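Local coordinates for putative sugar binding protein (Salmonella enterica subsp. enterica serovar Typhimurium, PDB 3KNZ) that probably binds phosphorylated sugars or related carbohydrate derivatives through two sugar isomerase (SIS) folds, although its precise reaction is not established, at residues 51-56 with 76-81; 69-74 with 172-177; 257-262 with 283-288; 277-282 with 300-305; 58-63 with 104-109. All blocks are in the same frame, centred on the assembly; numbering follows the deposited sequence.

Interaction 1 (51-56 with 76-81); sequences TRIILT and CALPVD
The beta-alpha-beta unit built from strand 52-56, helix 59-76 and strand 80-83 closes here, with Ile53 beside Val80 and Ile54 beside Asp81 on parallel strands. Ile53 works in both directions: its N donates to Pro79 O (2.9 Å), and its O accepts from Asp81 N (2.8 Å). Leu55 N then carries the ladder on to Asp81 O. Between these rungs Val80 CA-H leans on the same Ile53 carbonyl.

On the face that carries Ile54, Arg52 and Asp81 form a salt bridge. Arg52 NE reaches OD2 of Asp81 at 2.9 Å along an almost straight line (171°); the oxygen lies in the guanidinium plane and is met on its syn side, 33° out of the carboxylate plane. The NH2 to OD1 branch is long and weak. Chi1 of 70° tucks Arg52 CG between backbone N and carbonyl carbon, and a bend at chi3 swings NE round to the acid. Pro79 CB lies over one face of the guanidinium, 3.5 Å from Arg52 NH2. Arg52 of the second subunit comes close here, so Asp81 probably eases the like charges.

The other face is apolar: Ile53 CD1 meets Leu78 CD1 at 3.6 Å, and Leu55 CG meets Val80 CG1 at 4.1 Å. Such a parallel beta-alpha-beta unit is a building block of the alpha-beta-alpha sandwich, the fold of SIS domains.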
# COMPACT_ATOMS: atom_id res chain seq x y z
N THR A 51 -7.33 4.26 21.57
CA THR A 51 -5.93 4.67 21.51
C THR A 51 -5.42 4.98 20.10
O THR A 51 -4.33 5.53 19.94
CB THR A 51 -5.03 3.57 22.11
OG1 THR A 51 -4.98 2.45 21.22
CG2 THR A 51 -5.57 3.13 23.47
N ARG A 52 -6.21 4.65 19.08
CA ARG A 52 -5.80 4.93 17.69
C ARG A 52 -6.99 4.85 16.73
O ARG A 52 -8.02 4.24 17.04
CB ARG A 52 -4.71 3.94 17.25
CG ARG A 52 -5.21 2.50 17.07
CD ARG A 52 -4.07 1.48 16.90
NE ARG A 52 -3.02 1.92 15.98
CZ ARG A 52 -1.87 2.48 16.34
NH1 ARG A 52 -1.58 2.67 17.62
NH2 ARG A 52 -0.99 2.84 15.41
N ILE A 53 -6.86 5.48 15.57
CA ILE A 53 -7.90 5.37 14.55
C ILE A 53 -7.35 4.51 13.41
O ILE A 53 -6.19 4.65 13.02
CB ILE A 53 -8.39 6.74 13.96
CG1 ILE A 53 -9.04 7.62 15.04
CG2 ILE A 53 -9.39 6.51 12.82
CD1 ILE A 53 -8.07 8.37 15.89
N ILE A 54 -8.18 3.60 12.92
CA ILE A 54 -7.82 2.73 11.81
C ILE A 54 -8.85 2.96 10.70
O ILE A 54 -10.02 2.63 10.87
CB ILE A 54 -7.84 1.25 12.23
CG1 ILE A 54 -6.86 0.99 13.37
CG2 ILE A 54 -7.53 0.34 11.05
CD1 ILE A 54 -6.89 -0.44 13.91
N LEU A 55 -8.42 3.56 9.60
CA LEU A 55 -9.30 3.79 8.44
C LEU A 55 -9.07 2.67 7.45
O LEU A 55 -7.94 2.45 7.01
CB LEU A 55 -8.97 5.12 7.77
CG LEU A 55 -8.88 6.35 8.68
CD1 LEU A 55 -8.62 7.58 7.81
CD2 LEU A 55 -10.15 6.52 9.50
N THR A 56 -10.12 1.94 7.09
CA THR A 56 -9.97 0.82 6.17
C THR A 56 -10.97 0.86 5.02
O THR A 56 -12.11 1.26 5.19
CB THR A 56 -10.08 -0.53 6.89
OG1 THR A 56 -9.59 -1.57 6.04
CG2 THR A 56 -11.54 -0.82 7.31
N CYS A 76 -6.98 14.64 15.96
CA CYS A 76 -7.46 13.58 16.85
C CYS A 76 -6.42 13.37 17.94
O CYS A 76 -6.74 12.88 19.02
CB CYS A 76 -7.69 12.28 16.09
SG CYS A 76 -9.05 12.37 14.90
N ALA A 77 -5.18 13.74 17.66
CA ALA A 77 -4.08 13.59 18.61
C ALA A 77 -3.83 12.12 18.90
O ALA A 77 -3.40 11.75 19.98
CB ALA A 77 -4.38 14.35 19.89
N LEU A 78 -4.10 11.28 17.91
CA LEU A 78 -3.92 9.84 18.01
C LEU A 78 -3.28 9.32 16.75
O LEU A 78 -3.33 9.97 15.70
CB LEU A 78 -5.27 9.13 18.18
CG LEU A 78 -6.03 9.30 19.49
CD1 LEU A 78 -7.41 8.67 19.39
CD2 LEU A 78 -5.23 8.70 20.63
N PRO A 79 -2.64 8.15 16.83
CA PRO A 79 -2.11 7.56 15.62
C PRO A 79 -3.25 7.23 14.67
O PRO A 79 -4.34 6.90 15.13
CB PRO A 79 -1.45 6.26 16.11
CG PRO A 79 -1.15 6.49 17.53
CD PRO A 79 -2.22 7.41 18.04
N VAL A 80 -3.02 7.34 13.37
CA VAL A 80 -4.03 6.99 12.40
C VAL A 80 -3.48 6.03 11.34
O VAL A 80 -2.57 6.39 10.59
CB VAL A 80 -4.59 8.22 11.69
CG1 VAL A 80 -5.51 7.79 10.52
CG2 VAL A 80 -5.31 9.13 12.69
N ASP A 81 -4.03 4.82 11.29
CA ASP A 81 -3.60 3.83 10.32
C ASP A 81 -4.51 3.86 9.10
O ASP A 81 -5.70 4.15 9.22
CB ASP A 81 -3.71 2.42 10.93
CG ASP A 81 -2.80 2.22 12.13
OD1 ASP A 81 -1.66 2.74 12.12
OD2 ASP A 81 -3.21 1.51 13.07

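Interaction 2 (69-74 with 172-177); sequences RTFMQR and LALAVA
Phe71 and Leu174 meet at about a right angle where helices 59-76 and 161-179 run side by side on one flank of the SIS-domain sheet. The two short axes are nearly parallel, 8° apart and separated by 8.9 Å, close enough for a small residue to sit at the centre of the interface. That residue is Ala173, whose CB points at the facing helix and comes within 3.9 Å of Met72 CA.

Larger side chains close round it from two directions. The Phe71 ring is carried across the gap because its CG lies opposite the backbone N (chi1 -169°), and its rim atom CD2 passes 4.2 Å from Ala173 CB. Met72, a selenomethionine, bends at chi2 and chi3, which brings its terminal methyl to the partner helix: CE is 3.8 Å from Ala173 CB and 4.4 Å from Leu172 CG. Everything that touches is buried, and between these two segments the contact is purely apolar.

The long polar side chains of 69-74 point to other partners. Arg74 forms salt bridges with Asp323 and with Glu91 of the second subunit, while Arg69 and Gln73 bond to Thr92 of that subunit, making this helix a mediator between domain core and dimer. At the tightest point, Leu174 CD1 comes obliquely to the Phe71 ring, 3.4 Å from both CE2 and CZ.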
# COMPACT_ATOMS: atom_id res chain seq x y z
N ARG A 69 -5.27 11.33 6.24
CA ARG A 69 -4.50 10.77 7.37
C ARG A 69 -3.84 11.83 8.26
O ARG A 69 -4.11 11.89 9.46
CB ARG A 69 -3.46 9.76 6.87
CG ARG A 69 -2.80 8.94 7.99
CD ARG A 69 -1.82 7.89 7.45
NE ARG A 69 -0.60 8.50 6.91
CZ ARG A 69 0.53 8.65 7.60
NH1 ARG A 69 0.63 8.22 8.85
NH2 ARG A 69 1.59 9.22 7.03
N THR A 70 -2.98 12.66 7.68
CA THR A 70 -2.26 13.68 8.44
C THR A 70 -3.19 14.60 9.23
O THR A 70 -2.97 14.85 10.40
CB THR A 70 -1.42 14.56 7.52
OG1 THR A 70 -0.45 13.74 6.85
CG2 THR A 70 -0.70 15.65 8.32
N PHE A 71 -4.21 15.12 8.56
CA PHE A 71 -5.15 16.03 9.19
C PHE A 71 -5.80 15.36 10.37
O PHE A 71 -5.99 15.97 11.42
CB PHE A 71 -6.22 16.49 8.18
CG PHE A 71 -7.07 17.62 8.67
CD1 PHE A 71 -6.59 18.92 8.63
CD2 PHE A 71 -8.33 17.40 9.17
CE1 PHE A 71 -7.35 19.97 9.07
CE2 PHE A 71 -9.10 18.45 9.62
CZ PHE A 71 -8.61 19.74 9.57
N MSE A 72 -6.13 14.08 10.22
CA MSE A 72 -6.76 13.35 11.31
C MSE A 72 -5.83 13.10 12.48
O MSE A 72 -6.25 13.21 13.63
CB MSE A 72 -7.32 12.02 10.83
CG MSE A 72 -8.45 12.17 9.85
SE MSE A 72 -9.80 10.83 10.25
CE MSE A 72 -10.18 11.37 12.07
N GLN A 73 -4.58 12.74 12.19
CA GLN A 73 -3.61 12.51 13.25
C GLN A 73 -3.49 13.73 14.12
O GLN A 73 -3.57 13.64 15.34
CB GLN A 73 -2.22 12.26 12.69
CG GLN A 73 -1.98 10.93 12.06
CD GLN A 73 -0.56 10.82 11.55
OE1 GLN A 73 0.23 10.03 12.07
NE2 GLN A 73 -0.22 11.66 10.58
N ARG A 74 -3.28 14.86 13.48
CA ARG A 74 -3.07 16.12 14.17
C ARG A 74 -4.22 16.48 15.10
O ARG A 74 -4.02 16.70 16.29
CB ARG A 74 -2.85 17.24 13.15
CG ARG A 74 -2.42 18.57 13.73
CD ARG A 74 -2.20 19.57 12.62
NE ARG A 74 -1.21 19.06 11.68
CZ ARG A 74 -1.12 19.43 10.40
NH1 ARG A 74 -1.99 20.30 9.89
NH2 ARG A 74 -0.18 18.91 9.63
N LEU A 172 -14.75 14.78 11.14
CA LEU A 172 -14.71 13.91 12.30
C LEU A 172 -13.55 14.33 13.20
O LEU A 172 -13.72 14.45 14.42
CB LEU A 172 -14.58 12.44 11.89
CG LEU A 172 -14.45 11.43 13.04
CD1 LEU A 172 -15.59 11.59 14.04
CD2 LEU A 172 -14.39 10.00 12.52
N ALA A 173 -12.39 14.58 12.60
CA ALA A 173 -11.19 15.01 13.33
C ALA A 173 -11.44 16.29 14.11
O ALA A 173 -10.96 16.44 15.24
CB ALA A 173 -10.02 15.19 12.37
N LEU A 174 -12.17 17.23 13.51
CA LEU A 174 -12.53 18.49 14.17
C LEU A 174 -13.49 18.25 15.32
O LEU A 174 -13.45 18.96 16.33
CB LEU A 174 -13.10 19.50 13.17
CG LEU A 174 -12.08 20.41 12.48
CD1 LEU A 174 -10.73 19.73 12.27
CD2 LEU A 174 -12.63 20.98 11.18
N ALA A 175 -14.35 17.24 15.17
CA ALA A 175 -15.30 16.88 16.22
C ALA A 175 -14.53 16.30 17.41
O ALA A 175 -14.83 16.63 18.56
CB ALA A 175 -16.33 15.89 15.70
N VAL A 176 -13.54 15.45 17.14
CA VAL A 176 -12.73 14.86 18.20
C VAL A 176 -11.93 15.94 18.93
O VAL A 176 -11.84 15.94 20.16
CB VAL A 176 -11.79 13.75 17.67
CG1 VAL A 176 -10.77 13.34 18.74
CG2 VAL A 176 -12.59 12.54 17.18
N ALA A 177 -11.35 16.87 18.16
CA ALA A 177 -10.57 17.97 18.75
C ALA A 177 -11.48 18.85 19.62
O ALA A 177 -11.06 19.35 20.67
CB ALA A 177 -9.87 18.79 17.67

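Interaction 3 (257-262 with 283-288); sequences EFEEFI and DARQDR
Arg285 NE donates to Glu259 OE2 at 2.8 Å, and a second bond beside it, from Arg285 NH2 to Glu259 OE1 at 2.9 Å, completes a side-on bidentate salt bridge. Each carboxylate oxygen uses its syn lone pair, and the two flat groups are only 28° from coplanar. Both bonds are somewhat bent, near 150°, because the oxygens stand a little out of the guanidinium plane. A turn at chi3 directs the Arg285 head toward the acid, while Glu259 bends at chi2 to meet it.

Beneath this polar clasp lies Phe258. The CG methylene of Gln286 sits squarely over one face of its ring, 3.7 Å from the centroid, a CH-pi contact; Ile262 CG1 covers the opposite face nearer the rim. At the end of the ring CZ approaches Arg285 O to 3.5 Å, and CE2 touches Arg285 CB at 3.8 Å. Two helix starts meet here, each with an acidic N-cap: Glu257 OE1 accepts from Glu260 N (3.0 Å), and Asp283 OD1 accepts from Gln286 N (3.2 Å).

The short axes are 41° apart. Helix 258-263 follows directly on strand 253-257, whereas helix 284-296 connects strands 273-278 and 300-304; Phe258 bridges them, resting also on Leu289 and on Thr229 of strand 225-230, while Arg285 and Glu259 pack against Leu111 and Ser112 of the second subunit.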
# COMPACT_ATOMS: atom_id res chain seq x y z
N GLU A 257 4.62 8.30 -5.27
CA GLU A 257 5.16 9.37 -4.46
C GLU A 257 6.48 9.70 -5.17
O GLU A 257 7.14 8.80 -5.72
CB GLU A 257 5.37 8.94 -3.01
CG GLU A 257 5.97 10.03 -2.12
CD GLU A 257 7.49 10.13 -2.21
OE1 GLU A 257 8.16 9.08 -2.32
OE2 GLU A 257 8.02 11.27 -2.15
N PHE A 258 6.86 10.97 -5.20
CA PHE A 258 8.04 11.41 -5.96
C PHE A 258 9.32 10.59 -5.80
O PHE A 258 9.89 10.13 -6.79
CB PHE A 258 8.35 12.89 -5.72
CG PHE A 258 9.53 13.40 -6.51
CD1 PHE A 258 9.43 13.58 -7.87
CD2 PHE A 258 10.73 13.69 -5.88
CE1 PHE A 258 10.51 14.03 -8.59
CE2 PHE A 258 11.80 14.15 -6.61
CZ PHE A 258 11.69 14.32 -7.97
N GLU A 259 9.80 10.43 -4.57
CA GLU A 259 11.06 9.71 -4.32
C GLU A 259 10.96 8.22 -4.61
O GLU A 259 11.92 7.61 -5.07
CB GLU A 259 11.55 9.95 -2.90
CG GLU A 259 11.84 11.42 -2.58
CD GLU A 259 12.99 12.00 -3.38
OE1 GLU A 259 13.77 11.21 -3.97
OE2 GLU A 259 13.11 13.24 -3.42
N GLU A 260 9.81 7.63 -4.34
CA GLU A 260 9.61 6.23 -4.67
C GLU A 260 9.76 6.09 -6.18
O GLU A 260 10.37 5.14 -6.68
CB GLU A 260 8.23 5.75 -4.22
CG GLU A 260 8.06 5.72 -2.73
CD GLU A 260 9.08 4.83 -2.07
OE1 GLU A 260 9.15 3.65 -2.44
OE2 GLU A 260 9.81 5.32 -1.18
N PHE A 261 9.22 7.08 -6.89
CA PHE A 261 9.27 7.14 -8.34
C PHE A 261 10.72 7.22 -8.84
O PHE A 261 11.12 6.44 -9.70
CB PHE A 261 8.46 8.32 -8.86
CG PHE A 261 8.43 8.42 -10.34
CD1 PHE A 261 7.62 7.59 -11.09
CD2 PHE A 261 9.21 9.36 -11.00
CE1 PHE A 261 7.59 7.68 -12.46
CE2 PHE A 261 9.18 9.45 -12.36
CZ PHE A 261 8.37 8.60 -13.09
N ILE A 262 11.50 8.14 -8.29
CA ILE A 262 12.90 8.25 -8.68
C ILE A 262 13.63 6.94 -8.39
O ILE A 262 14.36 6.41 -9.24
CB ILE A 262 13.62 9.37 -7.90
CG1 ILE A 262 13.07 10.75 -8.30
CG2 ILE A 262 15.12 9.31 -8.15
CD1 ILE A 262 13.17 11.06 -9.78
N ASP A 283 10.46 23.08 -6.08
CA ASP A 283 11.25 21.98 -5.56
C ASP A 283 12.39 21.67 -6.54
O ASP A 283 12.18 21.35 -7.71
CB ASP A 283 10.37 20.76 -5.33
CG ASP A 283 11.11 19.64 -4.62
OD1 ASP A 283 12.18 19.23 -5.10
OD2 ASP A 283 10.61 19.17 -3.59
N ALA A 284 13.62 21.79 -6.04
CA ALA A 284 14.80 21.58 -6.85
C ALA A 284 14.81 20.19 -7.47
O ALA A 284 15.03 20.04 -8.67
CB ALA A 284 16.05 21.80 -6.02
N ARG A 285 14.58 19.17 -6.66
CA ARG A 285 14.60 17.79 -7.15
C ARG A 285 13.54 17.50 -8.22
O ARG A 285 13.81 16.78 -9.18
CB ARG A 285 14.50 16.79 -5.99
CG ARG A 285 15.74 16.76 -5.12
CD ARG A 285 15.64 15.78 -3.96
NE ARG A 285 15.47 14.38 -4.36
CZ ARG A 285 16.45 13.57 -4.77
NH1 ARG A 285 17.70 14.01 -4.89
NH2 ARG A 285 16.18 12.31 -5.09
N GLN A 286 12.34 18.06 -8.07
CA GLN A 286 11.31 17.83 -9.07
C GLN A 286 11.68 18.51 -10.39
O GLN A 286 11.45 17.94 -11.47
CB GLN A 286 9.92 18.25 -8.58
CG GLN A 286 9.46 17.40 -7.39
CD GLN A 286 7.95 17.38 -7.18
OE1 GLN A 286 7.19 18.08 -7.85
NE2 GLN A 286 7.51 16.56 -6.23
N ASP A 287 12.25 19.71 -10.31
CA ASP A 287 12.68 20.42 -11.51
C ASP A 287 13.76 19.64 -12.23
O ASP A 287 13.76 19.55 -13.45
CB ASP A 287 13.23 21.81 -11.16
CG ASP A 287 12.14 22.81 -10.85
OD1 ASP A 287 10.96 22.53 -11.14
OD2 ASP A 287 12.49 23.89 -10.34
N ARG A 288 14.69 19.10 -11.46
CA ARG A 288 15.77 18.31 -12.01
C ARG A 288 15.20 17.11 -12.76
O ARG A 288 15.59 16.82 -13.89
CB ARG A 288 16.69 17.84 -10.89
CG ARG A 288 17.98 17.18 -11.36
CD ARG A 288 19.06 18.21 -11.65
NE ARG A 288 20.29 17.57 -12.14
CZ ARG A 288 20.72 17.60 -13.40
NH1 ARG A 288 20.06 18.29 -14.33
NH2 ARG A 288 21.84 16.97 -13.72

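Interaction 4 (277-282 with 300-305); sequences MLDPQP and IYRIGP
The guanidinium of Arg302 has the carboxylate of Asp279 over one face: OD1 stands 3.3 Å above the plane, over its centre, and OD2 of Asp279 reaches NH2 of Arg302 at 2.7 Å to make the salt bridge. With the two planes 47° apart, the acid leans over the cation instead of meeting it edge to edge. Asp287 is the second carboxylate on NH2, and Gln286 O accepts from NH1. A turn at chi3 (66°) swings the Arg302 head across toward strand 273-278 and the acid that follows it, where the shaft of Met277, a selenomethionine, runs alongside in the same direction.

Below, strands 273-278 and 300-304 pair in parallel. Met277 N donates to Tyr301 O (2.8 Å), Ile303 N to Met277 O (2.8 Å), and Asp279 N to Ile303 O (2.7 Å). On the other face Leu278 CD2 packs on Ile303 CD1 at 3.7 Å. At the last residue of strand 300-304, Gly304 CA makes a CA-H...O contact with Asp279 O (3.2 Å); just beyond, Pro305 CG lies 3.4 Å from Pro280 O.

One arginine between two acids, of which Asp279 is buried, would probably favour the charged form of that acid, tying both strands to the start of the helix that connects them.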
# COMPACT_ATOMS: atom_id res chain seq x y z
N MSE A 277 3.00 15.61 -13.35
CA MSE A 277 3.65 15.85 -12.08
C MSE A 277 2.95 16.99 -11.38
O MSE A 277 2.55 17.97 -12.01
CB MSE A 277 5.11 16.23 -12.37
CG MSE A 277 6.07 16.04 -11.22
SE MSE A 277 7.86 16.63 -11.72
CE MSE A 277 7.89 16.01 -13.56
N LEU A 278 2.78 16.84 -10.07
CA LEU A 278 2.16 17.87 -9.24
C LEU A 278 3.26 18.64 -8.54
O LEU A 278 4.07 18.06 -7.80
CB LEU A 278 1.22 17.24 -8.20
CG LEU A 278 0.08 16.38 -8.76
CD1 LEU A 278 -0.81 15.84 -7.64
CD2 LEU A 278 -0.74 17.18 -9.77
N ASP A 279 3.30 19.95 -8.79
CA ASP A 279 4.29 20.83 -8.18
C ASP A 279 3.61 21.90 -7.34
O ASP A 279 3.47 23.04 -7.79
CB ASP A 279 5.18 21.50 -9.24
CG ASP A 279 6.11 20.53 -9.94
OD1 ASP A 279 5.69 19.89 -10.92
OD2 ASP A 279 7.29 20.46 -9.53
N PRO A 280 3.18 21.55 -6.12
CA PRO A 280 2.53 22.56 -5.29
C PRO A 280 3.44 23.76 -4.97
O PRO A 280 2.97 24.88 -4.82
CB PRO A 280 2.16 21.80 -4.01
CG PRO A 280 2.91 20.50 -4.06
CD PRO A 280 3.23 20.22 -5.49
N GLN A 281 4.74 23.52 -4.89
CA GLN A 281 5.69 24.59 -4.58
C GLN A 281 7.04 24.31 -5.23
O GLN A 281 7.31 23.19 -5.65
CB GLN A 281 5.82 24.71 -3.07
CG GLN A 281 6.16 23.40 -2.39
CD GLN A 281 6.08 23.51 -0.89
OE1 GLN A 281 5.62 24.51 -0.35
NE2 GLN A 281 6.54 22.47 -0.19
N PRO A 282 7.89 25.34 -5.32
CA PRO A 282 9.18 25.13 -5.95
C PRO A 282 9.95 24.01 -5.28
O PRO A 282 10.06 24.00 -4.05
CB PRO A 282 9.91 26.46 -5.73
CG PRO A 282 8.83 27.45 -5.57
CD PRO A 282 7.71 26.73 -4.89
N ILE A 300 5.77 15.66 -20.88
CA ILE A 300 5.87 16.00 -19.47
C ILE A 300 4.90 17.14 -19.19
O ILE A 300 4.94 18.16 -19.86
CB ILE A 300 7.31 16.36 -19.10
CG1 ILE A 300 8.17 15.09 -19.20
CG2 ILE A 300 7.38 16.93 -17.70
CD1 ILE A 300 9.64 15.33 -19.04
N TYR A 301 4.01 16.94 -18.21
CA TYR A 301 2.97 17.90 -17.85
C TYR A 301 3.02 18.21 -16.36
O TYR A 301 2.77 17.33 -15.54
CB TYR A 301 1.59 17.33 -18.20
CG TYR A 301 1.47 16.87 -19.63
CD1 TYR A 301 1.90 15.60 -20.02
CD2 TYR A 301 0.92 17.69 -20.60
CE1 TYR A 301 1.79 15.18 -21.32
CE2 TYR A 301 0.80 17.28 -21.91
CZ TYR A 301 1.24 16.02 -22.26
OH TYR A 301 1.12 15.60 -23.56
N ARG A 302 3.33 19.45 -16.02
CA ARG A 302 3.46 19.86 -14.63
C ARG A 302 2.29 20.75 -14.19
O ARG A 302 1.86 21.62 -14.93
CB ARG A 302 4.81 20.56 -14.43
CG ARG A 302 6.00 19.61 -14.59
CD ARG A 302 7.34 20.32 -14.78
NE ARG A 302 7.78 21.07 -13.60
CZ ARG A 302 8.47 20.56 -12.59
NH1 ARG A 302 8.78 19.28 -12.57
NH2 ARG A 302 8.83 21.32 -11.57
N ILE A 303 1.79 20.50 -12.99
CA ILE A 303 0.66 21.23 -12.44
C ILE A 303 1.05 21.93 -11.16
O ILE A 303 1.42 21.29 -10.19
CB ILE A 303 -0.50 20.27 -12.11
CG1 ILE A 303 -0.98 19.54 -13.37
CG2 ILE A 303 -1.64 21.04 -11.46
CD1 ILE A 303 -1.88 18.34 -13.07
N GLY A 304 0.96 23.25 -11.16
CA GLY A 304 1.31 24.03 -9.97
C GLY A 304 1.17 25.52 -10.20
O GLY A 304 0.90 25.94 -11.32
N PRO A 305 1.35 26.31 -9.14
CA PRO A 305 1.27 27.77 -9.24
C PRO A 305 2.48 28.41 -9.91
O PRO A 305 2.33 29.44 -10.56
CB PRO A 305 1.16 28.23 -7.79
CG PRO A 305 1.76 27.14 -7.00
CD PRO A 305 1.49 25.87 -7.75

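Interaction 5 (58-63 with 104-109); sequences SGTSYH and ISQGGG
Ile104, near the end of strand 99-105, meets Ser61 in the first turn of helix 59-76. Its CG2 branch lies opposite the backbone N, against Ser61 CB at 3.6 Å, while its carbonyl O takes a bond from a water at 2.7 Å. That water in turn accepts from Ser58 N at 3.1 Å, so it bridges the strand end and the turn leading into the helix. At Ser105 the side chain points away from the helix, and only the backbone grazes it, with CA 3.3 Å from Ser61 OG.

Gln106 carries the direct polar link. Its chain folds back at chi2 (-57°) and presents the amide to the serine: NE2 donates to Ser61 OG at 3.0 Å along a nearly straight line (170°), with the oxygen exactly in the amide plane. The Ser61 side chain leaves the helix toward the strand end, bringing the hydroxyl there. Thr60 crosses the Gln106 side chain at about a right angle, laying CG2 against CD at 3.8 Å, while its OG1 bonds to Glu240. NE2 has a second acceptor in Thr165 OG1, which probably helps to fix the amide's rotation. From Gly107 the chain turns away through three glycines.

Both segments lie at the C-terminal ends of parallel strands, one a helix start, the other a strand end entering a glycine loop, where SIS-domain relatives hold their sugar phosphates; the serine- and glycine-rich sequences are consistent with such phosphate-binding loops. A helix start and a strand end cross-linked by an amide-hydroxyl bond and one water suggest a preorganised polar pocket.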
# COMPACT_ATOMS: atom_id res chain seq x y z
N SER A 58 -11.15 0.29 0.26
CA SER A 58 -10.53 0.02 -1.03
C SER A 58 -10.78 1.14 -2.04
O SER A 58 -11.70 1.94 -1.86
CB SER A 58 -11.11 -1.28 -1.60
OG SER A 58 -10.98 -2.33 -0.65
N GLY A 59 -9.97 1.18 -3.09
CA GLY A 59 -10.13 2.18 -4.15
C GLY A 59 -10.28 3.62 -3.67
O GLY A 59 -9.51 4.09 -2.84
N THR A 60 -11.28 4.32 -4.19
CA THR A 60 -11.50 5.72 -3.83
C THR A 60 -11.61 5.93 -2.32
O THR A 60 -11.11 6.92 -1.79
CB THR A 60 -12.74 6.29 -4.53
OG1 THR A 60 -12.52 6.28 -5.95
CG2 THR A 60 -13.02 7.73 -4.07
N SER A 61 -12.25 5.00 -1.62
CA SER A 61 -12.38 5.10 -0.17
C SER A 61 -11.01 5.07 0.49
O SER A 61 -10.71 5.89 1.36
CB SER A 61 -13.24 3.95 0.36
OG SER A 61 -14.54 4.00 -0.21
N TYR A 62 -10.19 4.12 0.06
CA TYR A 62 -8.82 3.97 0.57
C TYR A 62 -7.98 5.22 0.31
O TYR A 62 -7.24 5.67 1.19
CB TYR A 62 -8.17 2.74 -0.07
CG TYR A 62 -6.66 2.65 0.05
CD1 TYR A 62 -6.04 2.31 1.24
CD2 TYR A 62 -5.85 2.86 -1.07
CE1 TYR A 62 -4.65 2.22 1.33
CE2 TYR A 62 -4.47 2.77 -1.00
CZ TYR A 62 -3.87 2.45 0.20
OH TYR A 62 -2.50 2.37 0.24
N HIS A 63 -8.11 5.78 -0.89
CA HIS A 63 -7.38 7.00 -1.24
C HIS A 63 -7.84 8.18 -0.39
O HIS A 63 -7.02 8.95 0.09
CB HIS A 63 -7.56 7.33 -2.72
CG HIS A 63 -7.13 6.23 -3.63
ND1 HIS A 63 -7.84 5.87 -4.75
CD2 HIS A 63 -6.06 5.39 -3.57
CE1 HIS A 63 -7.21 4.88 -5.36
NE2 HIS A 63 -6.14 4.57 -4.66
N ILE A 104 -14.89 2.38 5.35
CA ILE A 104 -15.27 3.35 4.33
C ILE A 104 -15.58 2.68 2.99
O ILE A 104 -14.82 1.85 2.49
CB ILE A 104 -14.15 4.38 4.10
CG1 ILE A 104 -13.60 4.89 5.43
CG2 ILE A 104 -14.65 5.53 3.22
CD1 ILE A 104 -12.38 5.77 5.27
N SER A 105 -16.70 3.06 2.40
CA SER A 105 -17.12 2.53 1.12
C SER A 105 -17.96 3.56 0.41
O SER A 105 -18.95 4.01 0.95
CB SER A 105 -17.96 1.28 1.30
OG SER A 105 -18.49 0.88 0.05
N GLN A 106 -17.56 3.94 -0.80
CA GLN A 106 -18.32 4.93 -1.57
C GLN A 106 -19.79 4.49 -1.68
O GLN A 106 -20.70 5.28 -1.47
CB GLN A 106 -17.68 5.16 -2.94
CG GLN A 106 -16.24 5.63 -2.82
CD GLN A 106 -16.13 6.91 -2.01
OE1 GLN A 106 -16.58 7.97 -2.44
NE2 GLN A 106 -15.52 6.81 -0.84
N GLY A 107 -20.00 3.21 -1.99
CA GLY A 107 -21.34 2.65 -2.05
C GLY A 107 -21.75 2.11 -0.69
O GLY A 107 -21.24 2.54 0.34
N GLY A 108 -22.66 1.14 -0.68
CA GLY A 108 -23.13 0.56 0.58
C GLY A 108 -22.11 -0.30 1.32
O GLY A 108 -22.31 -0.66 2.48
N GLY A 109 -21.03 -0.66 0.66
CA GLY A 109 -20.01 -1.46 1.33
C GLY A 109 -19.59 -2.74 0.64
O GLY A 109 -20.37 -3.41 -0.05
O HOH W 1 -14.20 0.61 0.14

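Interactions 1, 2 and 5 share the SIS domain at 45-175, whereas 3 and 4 belong to the second, similarly ordered parallel sheet; contact centres in one set lie about 27 to 31 Å from those in the other. Helix 59-76 serves both interaction 2, wholly buried and apolar, and interaction 5, where its polar start lies by the strand ends. Interactions 1 and 4 are both parallel strand pairs with an arginine-aspartate bridge on one face, but at different places in their sheets: 1 lies at an edge beside the second subunit while 4 is interior. Interactions 3 and 4 join directly through Asp287 and Arg302; 3, partly exposed, pairs its salt bridge with packing on the Phe258 ring.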